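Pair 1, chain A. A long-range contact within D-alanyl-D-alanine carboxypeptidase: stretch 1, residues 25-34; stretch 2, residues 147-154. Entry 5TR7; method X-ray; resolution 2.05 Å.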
# COMPACT_ATOMS: atom_id res chain seq x y z
N LYS A 25 2.89 18.09 6.45
CA LYS A 25 3.78 18.90 5.65
C LYS A 25 3.50 18.52 4.20
O LYS A 25 3.43 17.32 3.86
CB LYS A 25 5.19 18.58 6.02
CG LYS A 25 6.21 19.47 5.37
CD LYS A 25 7.57 18.80 5.49
CE LYS A 25 8.58 19.59 4.68
NZ LYS A 25 9.87 18.88 4.72
N GLU A 26 3.24 19.51 3.35
CA GLU A 26 2.98 19.24 1.94
C GLU A 26 1.91 18.16 1.74
O GLU A 26 1.94 17.38 0.80
CB GLU A 26 4.30 18.80 1.25
CG GLU A 26 5.38 19.85 1.33
CD GLU A 26 5.06 21.07 0.50
OE1 GLU A 26 4.80 20.97 -0.69
OE2 GLU A 26 5.10 22.16 1.05
N MET A 27 0.96 18.17 2.65
CA MET A 27 -0.12 17.21 2.73
C MET A 27 -0.91 16.98 1.41
O MET A 27 -1.29 15.85 1.08
CB MET A 27 -1.08 17.77 3.77
CG MET A 27 -2.28 16.93 4.07
SD MET A 27 -3.29 17.58 5.39
CE MET A 27 -4.16 18.90 4.58
N ASP A 28 -1.16 18.08 0.71
CA ASP A 28 -1.93 18.03 -0.51
C ASP A 28 -1.07 18.28 -1.73
O ASP A 28 -1.62 18.55 -2.81
CB ASP A 28 -3.11 19.02 -0.46
CG ASP A 28 -4.10 18.67 0.60
OD1 ASP A 28 -4.48 17.50 0.75
OD2 ASP A 28 -4.51 19.59 1.34
N THR A 29 0.25 18.13 -1.63
CA THR A 29 1.00 18.36 -2.85
C THR A 29 1.33 17.01 -3.55
O THR A 29 1.75 16.00 -2.95
CB THR A 29 2.18 19.35 -2.70
OG1 THR A 29 3.11 18.90 -1.73
CG2 THR A 29 1.73 20.75 -2.45
N LYS A 30 1.06 17.02 -4.84
CA LYS A 30 1.21 15.88 -5.74
C LYS A 30 2.58 15.30 -5.85
O LYS A 30 3.58 16.02 -5.94
CB LYS A 30 0.62 16.15 -7.14
CG LYS A 30 -0.91 16.09 -7.06
CD LYS A 30 -1.61 16.51 -8.34
CE LYS A 30 -3.11 16.40 -8.07
NZ LYS A 30 -3.81 16.87 -9.28
N LEU A 31 2.58 13.98 -5.86
CA LEU A 31 3.73 13.12 -5.91
C LEU A 31 3.38 11.89 -6.71
O LEU A 31 2.22 11.53 -6.85
CB LEU A 31 3.99 12.54 -4.52
CG LEU A 31 4.43 13.45 -3.43
CD1 LEU A 31 4.24 12.66 -2.14
CD2 LEU A 31 5.87 13.91 -3.68
N SER A 32 4.43 11.16 -7.02
CA SER A 32 4.36 9.92 -7.73
C SER A 32 4.35 8.89 -6.56
O SER A 32 5.25 8.84 -5.77
CB SER A 32 5.60 9.90 -8.64
OG SER A 32 5.48 8.98 -9.68
N PRO A 33 3.26 8.12 -6.39
CA PRO A 33 3.14 7.21 -5.23
C PRO A 33 3.84 5.87 -5.33
O PRO A 33 4.07 5.18 -4.32
CB PRO A 33 1.64 6.99 -5.13
CG PRO A 33 1.18 7.06 -6.54
CD PRO A 33 2.01 8.14 -7.16
N ALA A 34 4.15 5.52 -6.57
CA ALA A 34 4.90 4.32 -6.87
C ALA A 34 4.23 3.11 -6.26
O ALA A 34 3.03 2.95 -6.30
CB ALA A 34 6.36 4.47 -6.44
N TYR A 147 -0.54 9.81 -10.00
CA TYR A 147 -0.15 10.67 -8.88
C TYR A 147 -1.11 10.59 -7.72
O TYR A 147 -2.26 10.19 -7.88
CB TYR A 147 -0.03 12.14 -9.35
CG TYR A 147 -1.30 12.69 -9.97
CD1 TYR A 147 -2.40 13.05 -9.18
CD2 TYR A 147 -1.40 12.84 -11.33
CE1 TYR A 147 -3.57 13.52 -9.74
CE2 TYR A 147 -2.55 13.34 -11.92
CZ TYR A 147 -3.61 13.68 -11.15
OH TYR A 147 -4.68 14.15 -11.81
N SER A 148 -0.64 10.99 -6.56
CA SER A 148 -1.47 11.04 -5.38
C SER A 148 -0.87 12.08 -4.47
O SER A 148 -0.09 12.92 -4.94
CB SER A 148 -1.59 9.70 -4.68
OG SER A 148 -2.57 9.77 -3.65
N THR A 149 -1.31 12.09 -3.21
CA THR A 149 -0.81 13.02 -2.20
C THR A 149 -0.76 12.28 -0.86
O THR A 149 -1.48 11.26 -0.68
CB THR A 149 -1.74 14.25 -1.98
OG1 THR A 149 -2.99 13.80 -1.43
CG2 THR A 149 -2.01 15.03 -3.27
N PRO A 150 0.08 12.77 0.07
CA PRO A 150 0.15 12.15 1.38
C PRO A 150 -1.21 12.05 2.04
O PRO A 150 -1.49 11.05 2.71
CB PRO A 150 1.01 13.10 2.18
CG PRO A 150 1.92 13.70 1.16
CD PRO A 150 1.16 13.74 -0.13
N TYR A 151 -2.00 13.10 1.92
CA TYR A 151 -3.31 13.09 2.54
C TYR A 151 -4.18 12.00 1.92
O TYR A 151 -4.77 11.21 2.66
CB TYR A 151 -3.99 14.45 2.39
CG TYR A 151 -5.36 14.46 2.98
CD1 TYR A 151 -5.54 14.38 4.37
CD2 TYR A 151 -6.49 14.52 2.18
CE1 TYR A 151 -6.81 14.31 4.91
CE2 TYR A 151 -7.76 14.48 2.73
CZ TYR A 151 -7.91 14.43 4.09
OH TYR A 151 -9.17 14.41 4.61
N ASP A 152 -4.23 11.95 0.59
CA ASP A 152 -5.03 10.92 -0.08
C ASP A 152 -4.56 9.51 0.27
O ASP A 152 -5.38 8.61 0.40
CB ASP A 152 -5.04 11.10 -1.58
CG ASP A 152 -5.83 12.36 -2.03
OD1 ASP A 152 -6.28 13.19 -1.19
OD2 ASP A 152 -6.01 12.49 -3.24
N LEU A 153 -3.24 9.33 0.35
CA LEU A 153 -2.70 8.05 0.73
C LEU A 153 -3.11 7.69 2.19
O LEU A 153 -3.41 6.53 2.47
CB LEU A 153 -1.15 8.02 0.51
CG LEU A 153 -0.72 8.10 -0.98
CD1 LEU A 153 0.72 8.50 -1.14
CD2 LEU A 153 -0.96 6.77 -1.64
N ALA A 154 -3.25 8.69 3.06
CA ALA A 154 -3.70 8.43 4.40
C ALA A 154 -5.15 7.95 4.39
O ALA A 154 -5.52 7.02 5.14
CB ALA A 154 -3.63 9.70 5.21

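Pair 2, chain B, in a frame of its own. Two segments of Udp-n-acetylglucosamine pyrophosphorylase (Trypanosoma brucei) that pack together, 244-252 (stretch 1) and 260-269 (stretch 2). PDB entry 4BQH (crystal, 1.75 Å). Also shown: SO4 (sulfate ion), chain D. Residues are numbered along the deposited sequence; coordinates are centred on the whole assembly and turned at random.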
# COMPACT_ATOMS: atom_id res chain seq x y z
N ALA B 244 5.94 -0.13 -13.12
CA ALA B 244 4.94 -1.17 -13.29
C ALA B 244 3.67 -0.64 -13.98
O ALA B 244 3.16 -1.31 -14.87
CB ALA B 244 4.64 -1.85 -11.96
N LEU B 245 3.21 0.55 -13.59
CA LEU B 245 2.04 1.17 -14.22
C LEU B 245 2.35 1.62 -15.65
O LEU B 245 1.44 1.81 -16.43
CB LEU B 245 1.55 2.36 -13.39
CG LEU B 245 0.83 2.00 -12.09
CD1 LEU B 245 0.74 3.26 -11.23
CD2 LEU B 245 -0.57 1.41 -12.33
N ALA B 246 3.64 1.74 -15.99
CA ALA B 246 4.10 2.21 -17.32
C ALA B 246 4.23 1.13 -18.38
O ALA B 246 4.28 1.44 -19.58
CB ALA B 246 5.44 2.96 -17.19
N ALA B 247 4.27 -0.13 -17.96
CA ALA B 247 4.50 -1.26 -18.85
C ALA B 247 3.38 -1.39 -19.89
O ALA B 247 2.20 -1.32 -19.53
CB ALA B 247 4.62 -2.54 -18.04
N PRO B 248 3.73 -1.57 -21.18
CA PRO B 248 2.68 -1.80 -22.18
C PRO B 248 1.88 -3.07 -21.91
O PRO B 248 2.45 -4.08 -21.51
CB PRO B 248 3.46 -1.95 -23.50
CG PRO B 248 4.74 -1.25 -23.26
CD PRO B 248 5.06 -1.47 -21.80
N ARG B 249 0.58 -3.01 -22.16
CA ARG B 249 -0.32 -4.14 -21.97
C ARG B 249 -1.24 -4.29 -23.17
O ARG B 249 -1.52 -3.29 -23.86
CB ARG B 249 -1.18 -3.92 -20.72
CG ARG B 249 -0.40 -3.95 -19.42
CD ARG B 249 -1.22 -3.31 -18.31
NE ARG B 249 -2.40 -4.08 -17.88
CZ ARG B 249 -2.37 -5.07 -16.99
NH1 ARG B 249 -1.21 -5.52 -16.51
NH2 ARG B 249 -3.49 -5.67 -16.63
N ALA B 250 -1.75 -5.50 -23.39
CA ALA B 250 -2.79 -5.76 -24.39
C ALA B 250 -3.97 -4.79 -24.21
O ALA B 250 -4.48 -4.61 -23.09
CB ALA B 250 -3.25 -7.21 -24.31
N THR B 251 -4.38 -4.17 -25.32
CA THR B 251 -5.35 -3.08 -25.31
C THR B 251 -6.43 -3.28 -26.38
O THR B 251 -6.12 -3.61 -27.53
CB THR B 251 -4.64 -1.73 -25.56
OG1 THR B 251 -3.58 -1.56 -24.59
CG2 THR B 251 -5.61 -0.57 -25.44
N LYS B 252 -7.69 -3.10 -25.98
CA LYS B 252 -8.81 -3.11 -26.93
C LYS B 252 -9.38 -1.71 -27.12
O LYS B 252 -9.38 -0.90 -26.17
CB LYS B 252 -9.91 -4.07 -26.48
CG LYS B 252 -9.69 -5.52 -26.85
CD LYS B 252 -10.74 -6.43 -26.23
CE LYS B 252 -10.83 -7.76 -26.98
NZ LYS B 252 -9.49 -8.39 -27.18
N VAL B 260 -3.01 -0.75 -30.61
CA VAL B 260 -1.63 -0.79 -30.12
C VAL B 260 -1.60 -0.84 -28.58
O VAL B 260 -2.47 -0.27 -27.92
CB VAL B 260 -0.77 0.39 -30.64
CG1 VAL B 260 -0.62 0.32 -32.16
CG2 VAL B 260 -1.35 1.74 -30.22
N LYS B 261 -0.59 -1.51 -28.02
CA LYS B 261 -0.49 -1.69 -26.57
C LYS B 261 -0.33 -0.35 -25.87
O LYS B 261 0.43 0.49 -26.32
CB LYS B 261 0.71 -2.57 -26.23
CG LYS B 261 0.57 -4.03 -26.64
CD LYS B 261 1.77 -4.82 -26.17
CE LYS B 261 1.42 -6.29 -25.97
NZ LYS B 261 2.66 -7.09 -25.74
N GLU B 262 -1.06 -0.18 -24.76
CA GLU B 262 -0.91 0.97 -23.87
C GLU B 262 -0.65 0.49 -22.43
O GLU B 262 -0.88 -0.68 -22.10
CB GLU B 262 -2.17 1.85 -23.88
CG GLU B 262 -2.56 2.42 -25.24
CD GLU B 262 -3.96 3.00 -25.24
OE1 GLU B 262 -4.71 2.78 -24.25
OE2 GLU B 262 -4.32 3.68 -26.23
N SER B 263 -0.21 1.41 -21.59
CA SER B 263 0.06 1.09 -20.18
C SER B 263 -1.21 1.00 -19.33
O SER B 263 -2.28 1.49 -19.72
CB SER B 263 0.99 2.13 -19.57
OG SER B 263 0.39 3.42 -19.58
N LEU B 264 -1.10 0.36 -18.17
CA LEU B 264 -2.20 0.39 -17.21
C LEU B 264 -2.55 1.85 -16.85
O LEU B 264 -3.73 2.18 -16.68
CB LEU B 264 -1.87 -0.41 -15.94
CG LEU B 264 -3.00 -0.59 -14.88
CD1 LEU B 264 -4.33 -1.05 -15.48
CD2 LEU B 264 -2.55 -1.64 -13.88
N LEU B 265 -1.53 2.70 -16.72
CA LEU B 265 -1.76 4.13 -16.48
C LEU B 265 -2.69 4.74 -17.55
O LEU B 265 -3.66 5.39 -17.22
CB LEU B 265 -0.43 4.89 -16.46
CG LEU B 265 -0.52 6.38 -16.20
CD1 LEU B 265 -0.84 6.61 -14.74
CD2 LEU B 265 0.83 7.02 -16.54
N GLN B 266 -2.36 4.50 -18.82
CA GLN B 266 -3.20 4.98 -19.91
C GLN B 266 -4.61 4.36 -19.85
O GLN B 266 -5.58 5.05 -20.08
CB GLN B 266 -2.52 4.69 -21.25
CG GLN B 266 -1.26 5.54 -21.46
CD GLN B 266 -0.47 5.14 -22.70
OE1 GLN B 266 0.05 4.02 -22.79
NE2 GLN B 266 -0.36 6.06 -23.66
N HIS B 267 -4.71 3.07 -19.52
CA HIS B 267 -6.02 2.39 -19.37
C HIS B 267 -6.83 3.06 -18.28
O HIS B 267 -8.03 3.29 -18.43
CB HIS B 267 -5.83 0.92 -19.03
CG HIS B 267 -5.30 0.09 -20.18
ND1 HIS B 267 -5.26 -1.26 -20.14
CD2 HIS B 267 -4.83 0.45 -21.43
CE1 HIS B 267 -4.75 -1.73 -21.29
NE2 HIS B 267 -4.49 -0.68 -22.08
N LEU B 268 -6.16 3.40 -17.18
CA LEU B 268 -6.88 4.06 -16.06
C LEU B 268 -7.36 5.47 -16.42
O LEU B 268 -8.46 5.86 -16.04
CB LEU B 268 -5.98 4.13 -14.82
CG LEU B 268 -5.60 2.79 -14.18
CD1 LEU B 268 -4.60 3.05 -13.05
CD2 LEU B 268 -6.80 2.00 -13.69
N ARG B 269 -6.55 6.21 -17.16
CA ARG B 269 -6.96 7.54 -17.62
C ARG B 269 -8.24 7.43 -18.46
O ARG B 269 -9.18 8.19 -18.27
CB ARG B 269 -5.85 8.20 -18.43
CG ARG B 269 -6.18 9.61 -18.89
CD ARG B 269 -5.01 10.22 -19.65
NE ARG B 269 -3.80 10.27 -18.83
CZ ARG B 269 -2.68 9.59 -19.08
NH1 ARG B 269 -2.59 8.80 -20.15
NH2 ARG B 269 -1.64 9.71 -18.28
S SO4 D . -6.22 -4.01 -18.32
O1 SO4 D . -6.01 -4.63 -17.00
O2 SO4 D . -4.96 -4.00 -19.10
O3 SO4 D . -6.67 -2.62 -18.12
O4 SO4 D . -7.19 -4.82 -19.09
O HOH W 1 1.12 -1.36 -17.04

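A backbone arrangement can be held largely by main-chain bonds while many of the side chains around it differ. Pair 1 and pair 2 illustrate the principle: over 14 central residues they superpose with an RMSD of 0.7 Å, although the touching residues lie at least 114 positions apart in sequence in pair 1 and as few as nine apart in pair 2.

In both, an extended segment runs antiparallel to the residues leading into a helix. The hydrogen-bonded bridge of Leu A31 with Ser A148 matches that of Arg B249 with Glu B262. In pair 1 it is even, with Leu A31 N to Ser A148 O at 3.0 Å and Ser A148 N to Leu A31 O at 2.9 Å. In pair 2 Arg B249 N lies 2.8 Å from Glu B262 O, but the return bond, Glu B262 N to Arg B249 O, is weak at 3.3 Å. The same Glu B262 N also reaches Thr B251 OG1 at 2.9 Å, so this one N-H is shared between the backbone carbonyl and the threonine hydroxyl.

The second anchor lies in the first turn of the helix, where a backbone amide is not yet used by the helix itself. Tyr A151 N donates to Met A27 O at 3.0 Å, and its match Leu B265 N to Leu B245 O at 3.1 Å. Just before the helix, Thr A149 and Ser B263 serve as equivalent N-caps: Thr A149 OG1 accepts from Asp A152 N at 3.0 Å, and Ser B263 OG from Gln B266 N at 3.1 Å.

Around this frame the packing diverges. Met A27 CG lies 3.4 Å from Tyr A151 CB; the matched Leu B245 CB and Leu B265 CB are 4.4 Å apart, and Leu B245 also packs its CD2 4.0 Å from Leu B264 CD2 and 4.4 Å from Leu B268 CD1. Pro A150, matching Leu B264, takes Leu A31 CD1 against its ring at 3.8 Å from CD; in pair 2 the aliphatic part of Arg B249 does similar work, its CD 3.8 Å from Leu B264 CB. Beyond that carbon the arginine turns polar. Arg B249 NE and His B267 ND1 bind a sulfate, probably from the crystallisation liquor, at 2.8 Å to O2 and 2.8 Å to O3 respectively, where the match of His B267 is the apolar Leu A153, its CD2 4.4 Å from Pro A33 CB. Finally, Lys A30 sets its CD over the face of the Tyr A147 ring, 4.1 Å from the centroid; at the matched positions Pro B248 and Lys B261 have no such aromatic contact and meet through their CB atoms at 3.9 Å.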